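Local coordinates for toxin protein (Yersinia entomophaga, PDB 6AQK) that probably acts as an ADP-ribosyltransferase toxin, transferring ADP-ribose from NAD+ to targets in the host cell, at residues N112-L117 with L143-A148; A118-E123 with V131-D136; W163-E168 with N191-T196; S206-D209 with Q213-T216. One frame throughout, in Å; residues are numbered along the deposited sequence.

Overall arrangement
From the N terminus, the chain reaches contact 1 at residues 112-117, at the start of helix 115-124, and that loop closes only at residues 143-148, by the small two-stranded sheet. Contact 2 lies wholly within this excursion, bringing strand 131-140, the outermost strand at one side of the five-stranded sheet, back against the same helix. Contacts 3 and 4 follow in series, and no two loops cross. Contact 3 brings strands 161-167 and 192-200 of the larger sheet together, with its apolar side against contact 1. Contact 4 closes a short loop around helix 211-214 and reaches contact 3 through the pair Y207 and H164.

Contact 1. Residues N112-L117 with L143-A148; sequences NSYSWL and LIMSTA
L143 meets the phenol end of Y114 with one methyl, CD2, which lies 4.0 Å from Y114 OH. The two side chains stand nearly perpendicular, and it is the hydroxyl that CD2 meets, while one face of the tyrosine ring carries S113 CB, 4.1 Å above the plane of Y114 and over its centre. L143 places CG between its backbone N and carbonyl carbon (chi1 67°), which carries CD2 to the tyrosine although the bond from CA starts out in another direction. M145 is the next residue to reach the tyrosine: its long chain is extended until chi3 and ends with the methyl CE 4.4 Å from Y114 OH, a looser touch than that of L143. Its sulfur goes to an aromatic ring of the larger sheet, packing on F165. A flexible, polarisable methionine suits this place between a tyrosine hydroxyl and the F165 ring. Residues 145-148 belong to the small two-stranded sheet, and the sequence S146-T147-A148 probably corresponds to the STS motif of ADP-ribosyltransferases of the R-S-E class. Consistent with that, the S146 carbonyl accepts a hydrogen bond from R104, and the S146 side chain lies against E184. Across the contact Y114 holds the N-cap position of helix 115-124, and its CB packs 3.6 Å above the plane of the W116 ring, offset toward the rim. Tyrosine suits this place because its long ring spans from the helix start to the two apolar side chains.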
loop_
_atom_site.group_PDB
_atom_site.type_symbol
_atom_site.label_atom_id
_atom_site.label_comp_id
_atom_site.label_asym_id
_atom_site.label_seq_id
_atom_site.Cartn_x
_atom_site.Cartn_y
_atom_site.Cartn_z
ATOM N N ASN A 112 -3.677 -12.039 -1.414
ATOM C CA ASN A 112 -2.526 -12.820 -1.882
ATOM C C ASN A 112 -1.188 -12.375 -1.232
ATOM O O ASN A 112 -0.250 -13.121 -1.238
ATOM C CB ASN A 112 -2.465 -12.786 -3.456
ATOM C CG ASN A 112 -3.814 -13.192 -4.142
ATOM O OD1 ASN A 112 -4.656 -13.853 -3.525
ATOM N ND2 ASN A 112 -4.027 -12.768 -5.415
ATOM N N SER A 113 -1.081 -11.155 -0.684
ATOM C CA SER A 113 0.121 -10.666 -0.039
ATOM C C SER A 113 0.102 -10.807 1.459
ATOM O O SER A 113 1.119 -10.636 2.065
ATOM C CB SER A 113 0.345 -9.164 -0.291
ATOM O OG SER A 113 0.536 -8.888 -1.633
ATOM N N TYR A 114 -1.059 -11.001 2.054
ATOM C CA TYR A 114 -1.205 -10.958 3.510
ATOM C C TYR A 114 -1.990 -12.196 3.928
ATOM O O TYR A 114 -3.211 -12.275 3.747
ATOM C CB TYR A 114 -1.967 -9.701 3.927
ATOM C CG TYR A 114 -1.301 -8.388 3.520
ATOM C CD1 TYR A 114 -0.051 -8.002 4.036
ATOM C CD2 TYR A 114 -1.953 -7.514 2.683
ATOM C CE1 TYR A 114 0.494 -6.794 3.711
ATOM C CE2 TYR A 114 -1.371 -6.310 2.324
ATOM C CZ TYR A 114 -0.136 -5.968 2.825
ATOM O OH TYR A 114 0.363 -4.727 2.435
ATOM N N SER A 115 -1.268 -13.194 4.414
ATOM C CA SER A 115 -1.896 -14.523 4.711
ATOM C C SER A 115 -2.939 -14.446 5.841
ATOM O O SER A 115 -3.938 -15.190 5.853
ATOM C CB SER A 115 -0.799 -15.559 5.039
ATOM O OG SER A 115 -0.083 -15.236 6.196
ATOM N N TRP A 116 -2.695 -13.535 6.773
ATOM C CA TRP A 116 -3.638 -13.238 7.888
ATOM C C TRP A 116 -4.951 -12.664 7.384
ATOM O O TRP A 116 -6.026 -13.004 7.905
ATOM C CB TRP A 116 -3.019 -12.318 8.919
ATOM C CG TRP A 116 -2.203 -11.119 8.356
ATOM C CD1 TRP A 116 -0.871 -11.115 8.040
ATOM C CD2 TRP A 116 -2.690 -9.796 8.032
ATOM N NE1 TRP A 116 -0.489 -9.863 7.547
ATOM C CE2 TRP A 116 -1.603 -9.048 7.547
ATOM C CE3 TRP A 116 -3.939 -9.165 8.131
ATOM C CZ2 TRP A 116 -1.740 -7.733 7.145
ATOM C CZ3 TRP A 116 -4.064 -7.890 7.727
ATOM C CH2 TRP A 116 -2.981 -7.163 7.255
ATOM N N LEU A 117 -4.865 -11.873 6.317
ATOM C CA LEU A 117 -6.050 -11.329 5.714
ATOM C C LEU A 117 -6.825 -12.399 4.946
ATOM O O LEU A 117 -8.051 -12.553 5.129
ATOM C CB LEU A 117 -5.681 -10.144 4.821
ATOM C CG LEU A 117 -6.831 -9.444 4.113
ATOM C CD1 LEU A 117 -7.785 -8.863 5.156
ATOM C CD2 LEU A 117 -6.271 -8.389 3.134
ATOM N N LEU A 143 5.082 -2.340 -0.047
ATOM C CA LEU A 143 4.984 -1.322 -1.131
ATOM C C LEU A 143 5.180 0.069 -0.571
ATOM O O LEU A 143 5.106 0.330 0.679
ATOM C CB LEU A 143 3.626 -1.402 -1.857
ATOM C CG LEU A 143 2.408 -0.999 -1.007
ATOM C CD1 LEU A 143 1.200 -0.645 -1.829
ATOM C CD2 LEU A 143 2.067 -2.119 0.002
ATOM N N ILE A 144 5.361 1.011 -1.497
ATOM C CA ILE A 144 5.171 2.417 -1.216
ATOM C C ILE A 144 3.640 2.649 -1.226
ATOM O O ILE A 144 2.969 2.548 -2.257
ATOM C CB ILE A 144 5.873 3.316 -2.307
ATOM C CG1 ILE A 144 7.388 3.119 -2.199
ATOM C CG2 ILE A 144 5.410 4.785 -2.213
ATOM C CD1 ILE A 144 8.228 3.711 -3.332
ATOM N N MET A 145 3.086 2.968 -0.100
ATOM C CA MET A 145 1.662 2.915 0.040
ATOM C C MET A 145 1.034 4.311 0.093
ATOM O O MET A 145 1.325 5.087 1.001
ATOM C CB MET A 145 1.336 2.169 1.397
ATOM C CG MET A 145 -0.142 1.980 1.579
ATOM S SD MET A 145 -0.532 1.238 3.170
ATOM C CE MET A 145 -0.466 -0.429 2.649
ATOM N N SER A 146 0.054 4.556 -0.794
ATOM C CA SER A 146 -0.720 5.771 -0.802
ATOM C C SER A 146 -1.935 5.595 0.039
ATOM O O SER A 146 -2.445 4.484 0.160
ATOM C CB SER A 146 -1.155 6.136 -2.208
ATOM O OG SER A 146 -1.974 5.098 -2.768
ATOM N N THR A 147 -2.348 6.681 0.658
ATOM C CA THR A 147 -3.480 6.678 1.526
ATOM C C THR A 147 -4.202 8.018 1.310
ATOM O O THR A 147 -3.630 8.918 0.727
ATOM C CB THR A 147 -3.078 6.474 3.032
ATOM O OG1 THR A 147 -2.497 7.670 3.593
ATOM C CG2 THR A 147 -2.118 5.242 3.219
ATOM N N ALA A 148 -5.456 8.109 1.732
ATOM C CA ALA A 148 -6.254 9.311 1.552
ATOM C C ALA A 148 -6.649 9.897 2.912
ATOM O O ALA A 148 -6.886 9.160 3.824
ATOM C CB ALA A 148 -7.519 9.023 0.796
#

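Contact 2. Residues A118-E123 with V131-D136; sequences AEFINE and VQKSMD. With PT (platinum (II) ion), chain C.
F120 reaches from helix 115-124 to strand 131-140 and lays one corner of its ring against K133, with F120 CE1 3.7 Å from K133 CB. The approach is oblique, and the two side chains run antiparallel alongside one another, each with CG anti to its own backbone N (chi1 179° for F120, 176° for K133). The extended lysine therefore runs back along the ring, its CD coming within 4.1 Å of F120 CD1, and carries its ammonium group beyond the aromatic towards the helix. At the edge of the ring, near its plane, the carbonyl oxygen of V131 lies 3.8 Å from F120 CZ, and V131 CG1 adds an apolar touch. L198 and Y200 of the adjoining strand also pack on F120, so a helix lies over a sheet with phenylalanine as the main link. Nearby, M135 SD binds a platinum ion at 2.1 Å, probably a heavy-atom derivative and not a natural cofactor. The contact thus rests on apolar packing and a carbonyl at an aromatic edge; K133 NZ stays 5.0 Å from E123 OE1, so that opposite charge can add only long-range attraction, probably weakened by solvent.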
loop_
_atom_site.group_PDB
_atom_site.type_symbol
_atom_site.label_atom_id
_atom_site.label_comp_id
_atom_site.label_asym_id
_atom_site.label_seq_id
_atom_site.Cartn_x
_atom_site.Cartn_y
_atom_site.Cartn_z
ATOM N N ALA A 118 -6.103 -13.186 4.159
ATOM C CA ALA A 118 -6.705 -14.300 3.391
ATOM C C ALA A 118 -7.510 -15.241 4.334
ATOM O O ALA A 118 -8.658 -15.598 4.079
ATOM C CB ALA A 118 -5.615 -15.087 2.643
ATOM N N GLU A 119 -6.886 -15.576 5.437
ATOM C CA GLU A 119 -7.497 -16.432 6.473
ATOM C C GLU A 119 -8.773 -15.857 7.012
ATOM O O GLU A 119 -9.825 -16.557 7.079
ATOM C CB GLU A 119 -6.495 -16.641 7.608
ATOM C CG GLU A 119 -6.990 -17.431 8.828
ATOM C CD GLU A 119 -6.940 -18.929 8.622
ATOM O OE1 GLU A 119 -6.154 -19.610 9.325
ATOM O OE2 GLU A 119 -7.659 -19.427 7.731
ATOM N N PHE A 120 -8.698 -14.569 7.362
ATOM C CA PHE A 120 -9.821 -13.894 7.971
ATOM C C PHE A 120 -10.928 -13.827 6.963
ATOM O O PHE A 120 -12.077 -14.091 7.310
ATOM C CB PHE A 120 -9.421 -12.514 8.505
ATOM C CG PHE A 120 -10.570 -11.766 9.122
ATOM C CD1 PHE A 120 -10.961 -12.075 10.438
ATOM C CD2 PHE A 120 -11.258 -10.759 8.422
ATOM C CE1 PHE A 120 -12.055 -11.411 11.036
ATOM C CE2 PHE A 120 -12.340 -10.062 9.040
ATOM C CZ PHE A 120 -12.723 -10.412 10.353
ATOM N N ILE A 121 -10.607 -13.482 5.708
ATOM C CA ILE A 121 -11.614 -13.444 4.634
ATOM C C ILE A 121 -12.264 -14.809 4.442
ATOM O O ILE A 121 -13.512 -14.914 4.404
ATOM C CB ILE A 121 -11.000 -12.988 3.275
ATOM C CG1 ILE A 121 -10.644 -11.489 3.387
ATOM C CG2 ILE A 121 -11.943 -13.248 2.114
ATOM C CD1 ILE A 121 -9.893 -10.885 2.193
ATOM N N ASN A 122 -11.433 -15.826 4.288
ATOM C CA ASN A 122 -11.937 -17.216 4.204
ATOM C C ASN A 122 -12.863 -17.597 5.347
ATOM O O ASN A 122 -13.881 -18.192 5.079
ATOM C CB ASN A 122 -10.809 -18.250 4.065
ATOM C CG ASN A 122 -10.145 -18.196 2.665
ATOM O OD1 ASN A 122 -10.760 -17.788 1.663
ATOM N ND2 ASN A 122 -8.879 -18.566 2.610
ATOM N N GLU A 123 -12.534 -17.255 6.586
ATOM C CA GLU A 123 -13.408 -17.609 7.712
ATOM C C GLU A 123 -14.697 -16.776 7.777
ATOM O O GLU A 123 -15.683 -17.222 8.376
ATOM C CB GLU A 123 -12.690 -17.455 9.035
ATOM C CG GLU A 123 -11.418 -18.295 9.202
ATOM C CD GLU A 123 -10.545 -17.833 10.371
ATOM O OE1 GLU A 123 -10.990 -16.935 11.124
ATOM O OE2 GLU A 123 -9.410 -18.372 10.546
ATOM N N VAL A 131 -18.049 -9.462 12.431
ATOM C CA VAL A 131 -17.075 -10.230 13.200
ATOM C C VAL A 131 -15.880 -9.308 13.226
ATOM O O VAL A 131 -15.560 -8.661 12.178
ATOM C CB VAL A 131 -16.627 -11.540 12.475
ATOM C CG1 VAL A 131 -15.514 -12.239 13.253
ATOM C CG2 VAL A 131 -17.782 -12.474 12.323
ATOM N N GLN A 132 -15.304 -9.164 14.408
ATOM C CA GLN A 132 -13.968 -8.561 14.569
ATOM C C GLN A 132 -12.985 -9.624 15.061
ATOM O O GLN A 132 -13.362 -10.571 15.744
ATOM C CB GLN A 132 -13.944 -7.485 15.623
ATOM C CG GLN A 132 -14.867 -6.308 15.452
ATOM C CD GLN A 132 -14.666 -5.281 16.576
ATOM O OE1 GLN A 132 -13.653 -5.319 17.308
ATOM N NE2 GLN A 132 -15.632 -4.374 16.731
ATOM N N LYS A 133 -11.716 -9.421 14.749
ATOM C CA LYS A 133 -10.659 -10.230 15.253
ATOM C C LYS A 133 -9.560 -9.260 15.650
ATOM O O LYS A 133 -9.051 -8.511 14.828
ATOM C CB LYS A 133 -10.196 -11.222 14.213
ATOM C CG LYS A 133 -9.009 -12.052 14.656
ATOM C CD LYS A 133 -8.460 -12.939 13.556
ATOM C CE LYS A 133 -7.370 -13.830 14.140
ATOM N NZ LYS A 133 -6.928 -14.832 13.133
ATOM N N SER A 134 -9.249 -9.239 16.938
ATOM C CA SER A 134 -8.203 -8.446 17.440
ATOM C C SER A 134 -6.852 -8.986 17.053
ATOM O O SER A 134 -6.662 -10.192 17.038
ATOM C CB SER A 134 -8.308 -8.411 18.957
ATOM O OG SER A 134 -7.363 -7.505 19.446
ATOM N N MET A 135 -5.895 -8.096 16.774
ATOM C CA MET A 135 -4.529 -8.529 16.352
ATOM C C MET A 135 -3.458 -7.720 17.034
ATOM O O MET A 135 -3.695 -6.626 17.554
ATOM C CB MET A 135 -4.371 -8.335 14.823
ATOM C CG MET A 135 -5.482 -8.974 13.989
ATOM S SD MET A 135 -5.178 -10.655 13.455
ATOM C CE MET A 135 -4.143 -10.098 12.033
ATOM N N ASP A 136 -2.217 -8.157 16.908
ATOM C CA ASP A 136 -1.152 -7.326 17.345
ATOM C C ASP A 136 0.071 -7.516 16.498
ATOM O O ASP A 136 1.187 -7.678 17.014
ATOM C CB ASP A 136 -0.853 -7.663 18.810
ATOM C CG ASP A 136 -0.212 -6.544 19.490
ATOM O OD1 ASP A 136 -0.929 -5.552 19.730
ATOM O OD2 ASP A 136 1.002 -6.598 19.727
HETATM PT PT PT C . -3.464 -11.753 13.840
#

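Contact 3. Residues W163-E168 with N191-T196; sequences WHFDLE and NRMKIT
M193 sets its sulfur beside W163 and its terminal methyl beside F165, so one flexible side chain fills the angle between two rings. M193 SD is 3.7 Å from W163 CZ3 and 4.8 Å from the centroid of the tryptophan six-membered ring, at 56° to the ring normal, an oblique Met-aromatic contact. The same sulfur lies at the edge of the F165 ring, while M193 CE comes within 3.8 Å of F165 CE1. Holding CG between the backbone N and the carbonyl carbon (chi1 67°) and bending again at the last torsion gives methionine this double reach. I195 adds its CD1 methyl at the edge of the indole, 4.1 Å from W163 CZ3. The two strands are not neighbours: 220-226 runs between them in the mixed sheet of the ADP-ribosyltransferase fold, which explains the 9.1 Å between their axes, and the strong twist turns their directions to 119°. The indole N-H points away from the methionine and binds D106. The alternate residues, turned to the other side of the sheet, make a looser, polar counterpart. There D166 and E168 both form salt bridges with R225 on the intervening strand, whereas R192 pairs with E138 and K194 with D136 on strand 131-140. E168 OE1 and R192 NH1 remain 6.6 Å apart, too far for direct pairing.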
loop_
_atom_site.group_PDB
_atom_site.type_symbol
_atom_site.label_atom_id
_atom_site.label_comp_id
_atom_site.label_asym_id
_atom_site.label_seq_id
_atom_site.Cartn_x
_atom_site.Cartn_y
_atom_site.Cartn_z
ATOM N N TRP A 163 -8.475 0.102 4.676
ATOM C CA TRP A 163 -7.657 0.282 5.842
ATOM C C TRP A 163 -7.988 1.600 6.537
ATOM O O TRP A 163 -8.207 2.611 5.904
ATOM C CB TRP A 163 -6.187 0.364 5.450
ATOM C CG TRP A 163 -5.601 -0.689 4.568
ATOM C CD1 TRP A 163 -5.837 -0.889 3.241
ATOM C CD2 TRP A 163 -4.551 -1.662 4.934
ATOM N NE1 TRP A 163 -5.040 -1.904 2.750
ATOM C CE2 TRP A 163 -4.238 -2.388 3.754
ATOM C CE3 TRP A 163 -3.880 -1.988 6.114
ATOM C CZ2 TRP A 163 -3.262 -3.373 3.727
ATOM C CZ3 TRP A 163 -2.897 -2.951 6.075
ATOM C CH2 TRP A 163 -2.627 -3.663 4.891
ATOM N N HIS A 164 -7.971 1.572 7.859
ATOM C CA HIS A 164 -8.137 2.767 8.658
ATOM C C HIS A 164 -6.896 2.868 9.497
ATOM O O HIS A 164 -6.689 2.075 10.422
ATOM C CB HIS A 164 -9.373 2.651 9.543
ATOM C CG HIS A 164 -9.607 3.853 10.387
ATOM N ND1 HIS A 164 -10.556 3.885 11.374
ATOM C CD2 HIS A 164 -8.995 5.062 10.400
ATOM C CE1 HIS A 164 -10.549 5.077 11.945
ATOM N NE2 HIS A 164 -9.614 5.813 11.365
ATOM N N PHE A 165 -6.077 3.847 9.135
ATOM C CA PHE A 165 -4.775 4.097 9.743
ATOM C C PHE A 165 -4.857 5.160 10.811
ATOM O O PHE A 165 -5.372 6.247 10.595
ATOM C CB PHE A 165 -3.813 4.531 8.690
ATOM C CG PHE A 165 -3.450 3.410 7.738
ATOM C CD1 PHE A 165 -2.838 2.246 8.193
ATOM C CD2 PHE A 165 -3.705 3.535 6.393
ATOM C CE1 PHE A 165 -2.554 1.200 7.330
ATOM C CE2 PHE A 165 -3.449 2.498 5.555
ATOM C CZ PHE A 165 -2.847 1.376 5.988
ATOM N N ASP A 166 -4.381 4.774 11.980
ATOM C CA ASP A 166 -4.072 5.710 13.075
ATOM C C ASP A 166 -2.598 6.108 12.972
ATOM O O ASP A 166 -1.711 5.265 13.087
ATOM C CB ASP A 166 -4.396 4.993 14.401
ATOM C CG ASP A 166 -4.047 5.802 15.623
ATOM O OD1 ASP A 166 -3.842 7.024 15.507
ATOM O OD2 ASP A 166 -4.004 5.196 16.726
ATOM N N LEU A 167 -2.356 7.394 12.762
ATOM C CA LEU A 167 -0.974 7.870 12.578
ATOM C C LEU A 167 -0.353 8.220 13.930
ATOM O O LEU A 167 -0.769 9.135 14.527
ATOM C CB LEU A 167 -0.959 9.041 11.637
ATOM C CG LEU A 167 -0.873 8.688 10.163
ATOM C CD1 LEU A 167 -1.728 7.534 9.709
ATOM C CD2 LEU A 167 -1.083 9.931 9.310
ATOM N N GLU A 168 0.677 7.507 14.364
ATOM C CA GLU A 168 1.305 7.821 15.690
ATOM C C GLU A 168 2.270 8.996 15.442
ATOM O O GLU A 168 2.852 9.087 14.357
ATOM C CB GLU A 168 2.101 6.659 16.211
ATOM C CG GLU A 168 1.246 5.484 16.694
ATOM C CD GLU A 168 2.081 4.394 17.388
ATOM O OE1 GLU A 168 3.353 4.410 17.384
ATOM O OE2 GLU A 168 1.439 3.483 17.943
ATOM N N ASN A 191 7.694 0.723 5.454
ATOM C CA ASN A 191 7.027 1.421 6.532
ATOM C C ASN A 191 6.518 0.411 7.553
ATOM O O ASN A 191 5.918 -0.604 7.184
ATOM C CB ASN A 191 5.868 2.220 5.951
ATOM C CG ASN A 191 5.089 2.966 6.991
ATOM O OD1 ASN A 191 5.664 3.791 7.672
ATOM N ND2 ASN A 191 3.777 2.680 7.108
ATOM N N ARG A 192 6.740 0.719 8.826
ATOM C CA ARG A 192 6.291 -0.126 9.911
ATOM C C ARG A 192 4.888 0.199 10.317
ATOM O O ARG A 192 4.568 1.350 10.591
ATOM C CB ARG A 192 7.242 0.022 11.137
ATOM C CG ARG A 192 8.606 -0.621 10.867
ATOM C CD ARG A 192 9.628 -0.565 12.001
ATOM N NE ARG A 192 9.314 0.471 12.971
ATOM C CZ ARG A 192 8.905 0.289 14.236
ATOM N NH1 ARG A 192 8.666 1.350 14.985
ATOM N NH2 ARG A 192 8.756 -0.923 14.785
ATOM N N MET A 193 4.081 -0.836 10.414
ATOM C CA MET A 193 2.708 -0.709 10.899
ATOM C C MET A 193 2.369 -1.864 11.855
ATOM O O MET A 193 2.949 -2.947 11.797
ATOM C CB MET A 193 1.724 -0.641 9.755
ATOM C CG MET A 193 1.572 -1.876 8.910
ATOM S SD MET A 193 0.253 -1.751 7.631
ATOM C CE MET A 193 0.883 -0.393 6.683
ATOM N N LYS A 194 1.406 -1.607 12.715
ATOM C CA LYS A 194 0.916 -2.586 13.669
ATOM C C LYS A 194 -0.547 -2.826 13.362
ATOM O O LYS A 194 -1.293 -1.873 13.441
ATOM C CB LYS A 194 1.107 -2.042 15.072
ATOM C CG LYS A 194 0.632 -2.962 16.178
ATOM C CD LYS A 194 0.743 -2.131 17.445
ATOM C CE LYS A 194 0.072 -2.738 18.664
ATOM N NZ LYS A 194 1.004 -3.737 19.250
ATOM N N ILE A 195 -0.883 -4.033 12.920
ATOM C CA ILE A 195 -2.264 -4.398 12.636
ATOM C C ILE A 195 -2.901 -4.615 14.008
ATOM O O ILE A 195 -2.425 -5.470 14.796
ATOM C CB ILE A 195 -2.405 -5.675 11.824
ATOM C CG1 ILE A 195 -1.519 -5.638 10.550
ATOM C CG2 ILE A 195 -3.895 -5.927 11.469
ATOM C CD1 ILE A 195 -1.736 -4.433 9.677
ATOM N N THR A 196 -3.978 -3.880 14.277
ATOM C CA THR A 196 -4.667 -4.070 15.529
ATOM C C THR A 196 -6.001 -4.761 15.457
ATOM O O THR A 196 -6.456 -5.311 16.479
ATOM C CB THR A 196 -4.831 -2.756 16.291
ATOM O OG1 THR A 196 -5.682 -1.890 15.547
ATOM C CG2 THR A 196 -3.464 -2.075 16.397
#

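Contact 4. Residues S206-D209 with Q213-T216; sequences SYMD and QYGT. With PT (platinum (II) ion), chain G.
Y207 points the edge of its ring into the face of Y214 in a T-shaped stack, with centroids 4.8 Å apart and planes at 70°. The atom that leads is Y207 CD2, which stands 3.5 Å above the Y214 plane and over its centre, so its C-H meets the pi cloud. Beside the rings, S206 OG donates a hydrogen bond of 2.7 Å to G215 O, coming from above the carbonyl plane by 38°; serine is small enough to bring its hydroxyl this close to the backbone. A water links the same two pieces of chain, accepting from Y207 N at 3.0 Å, and it can donate to Y214 O at 3.1 Å. The backbone shape on both sides brings these groups together. D209 N bonds to S206 O, and with Y207 and M208 at the middle positions this is a type II beta turn, leading into helix 211-214. At the other end of that helix G215 leaves helical geometry with a positive phi, a conformation glycine adopts readily, and swings its carbonyl towards S206. Further out, both rings have a neighbour over a face. M208 CG lies 3.7 Å above the centre of the Y207 ring, and Q213 CG lies over the rim of the Y214 face opposite Y207. The trans first torsion of Y207 (chi1 -176°) sends the ring into the fold, where its hydroxyl makes a probable hydrogen bond to H164 ND1 on strand 161-167. Outermost, M208 turns its sulfur from the rings and binds a platinum ion, SD to metal 2.1 Å.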
loop_
_atom_site.group_PDB
_atom_site.type_symbol
_atom_site.label_atom_id
_atom_site.label_comp_id
_atom_site.label_asym_id
_atom_site.label_seq_id
_atom_site.Cartn_x
_atom_site.Cartn_y
_atom_site.Cartn_z
ATOM N N SER A 206 -22.062 -0.996 7.275
ATOM C CA SER A 206 -21.030 0.052 7.078
ATOM C C SER A 206 -20.093 0.106 8.266
ATOM O O SER A 206 -20.501 -0.086 9.424
ATOM C CB SER A 206 -21.664 1.426 6.926
ATOM O OG SER A 206 -22.640 1.457 5.905
ATOM N N TYR A 207 -18.840 0.455 7.987
ATOM C CA TYR A 207 -17.877 0.671 9.054
ATOM C C TYR A 207 -18.439 1.698 10.068
ATOM O O TYR A 207 -18.978 2.729 9.672
ATOM C CB TYR A 207 -16.586 1.233 8.435
ATOM C CG TYR A 207 -15.456 1.422 9.417
ATOM C CD1 TYR A 207 -15.177 0.489 10.385
ATOM C CD2 TYR A 207 -14.645 2.545 9.333
ATOM C CE1 TYR A 207 -14.086 0.623 11.239
ATOM C CE2 TYR A 207 -13.572 2.710 10.223
ATOM C CZ TYR A 207 -13.309 1.756 11.159
ATOM O OH TYR A 207 -12.254 1.935 11.995
ATOM N N MET A 208 -18.344 1.359 11.356
ATOM C CA MET A 208 -18.837 2.189 12.432
ATOM C C MET A 208 -20.340 2.506 12.247
ATOM O O MET A 208 -20.810 3.526 12.728
ATOM C CB MET A 208 -18.067 3.513 12.498
ATOM C CG MET A 208 -16.565 3.368 12.680
ATOM S SD MET A 208 -15.967 4.392 14.044
ATOM C CE MET A 208 -16.593 3.437 15.485
ATOM N N ASP A 209 -21.054 1.705 11.461
ATOM C CA ASP A 209 -22.457 1.970 11.128
ATOM C C ASP A 209 -22.683 3.392 10.642
ATOM O O ASP A 209 -23.692 4.001 10.948
ATOM C CB ASP A 209 -23.333 1.620 12.344
ATOM C CG ASP A 209 -23.128 0.183 12.819
ATOM O OD1 ASP A 209 -23.239 -0.760 11.998
ATOM O OD2 ASP A 209 -22.877 -0.027 14.021
ATOM N N GLN A 213 -20.356 8.461 5.680
ATOM C CA GLN A 213 -18.870 8.584 5.652
ATOM C C GLN A 213 -18.109 7.427 4.962
ATOM O O GLN A 213 -17.105 7.655 4.285
ATOM C CB GLN A 213 -18.367 8.705 7.116
ATOM C CG GLN A 213 -16.900 9.105 7.321
ATOM C CD GLN A 213 -16.469 10.439 6.685
ATOM O OE1 GLN A 213 -17.263 11.154 6.072
ATOM N NE2 GLN A 213 -15.184 10.784 6.857
ATOM N N TYR A 214 -18.574 6.206 5.176
ATOM C CA TYR A 214 -17.832 4.985 4.794
ATOM C C TYR A 214 -18.500 4.118 3.714
ATOM O O TYR A 214 -17.934 3.140 3.263
ATOM C CB TYR A 214 -17.566 4.194 6.041
ATOM C CG TYR A 214 -16.559 4.884 6.972
ATOM C CD1 TYR A 214 -15.230 5.109 6.578
ATOM C CD2 TYR A 214 -16.942 5.324 8.259
ATOM C CE1 TYR A 214 -14.332 5.768 7.430
ATOM C CE2 TYR A 214 -16.043 5.942 9.121
ATOM C CZ TYR A 214 -14.732 6.168 8.694
ATOM O OH TYR A 214 -13.841 6.795 9.540
ATOM N N GLY A 215 -19.709 4.494 3.284
ATOM C CA GLY A 215 -20.431 3.725 2.331
ATOM C C GLY A 215 -20.833 2.351 2.819
ATOM O O GLY A 215 -20.854 2.038 4.017
ATOM N N THR A 216 -21.169 1.551 1.833
ATOM C CA THR A 216 -21.603 0.201 2.005
ATOM C C THR A 216 -20.858 -0.776 1.097
ATOM O O THR A 216 -21.257 -1.935 0.995
ATOM C CB THR A 216 -23.116 0.104 1.703
ATOM O OG1 THR A 216 -23.356 0.495 0.332
ATOM C CG2 THR A 216 -23.860 0.992 2.669
HETATM PT PT PT G . -16.238 6.421 13.578
HETATM O O HOH W 1 -18.184 0.714 5.098
#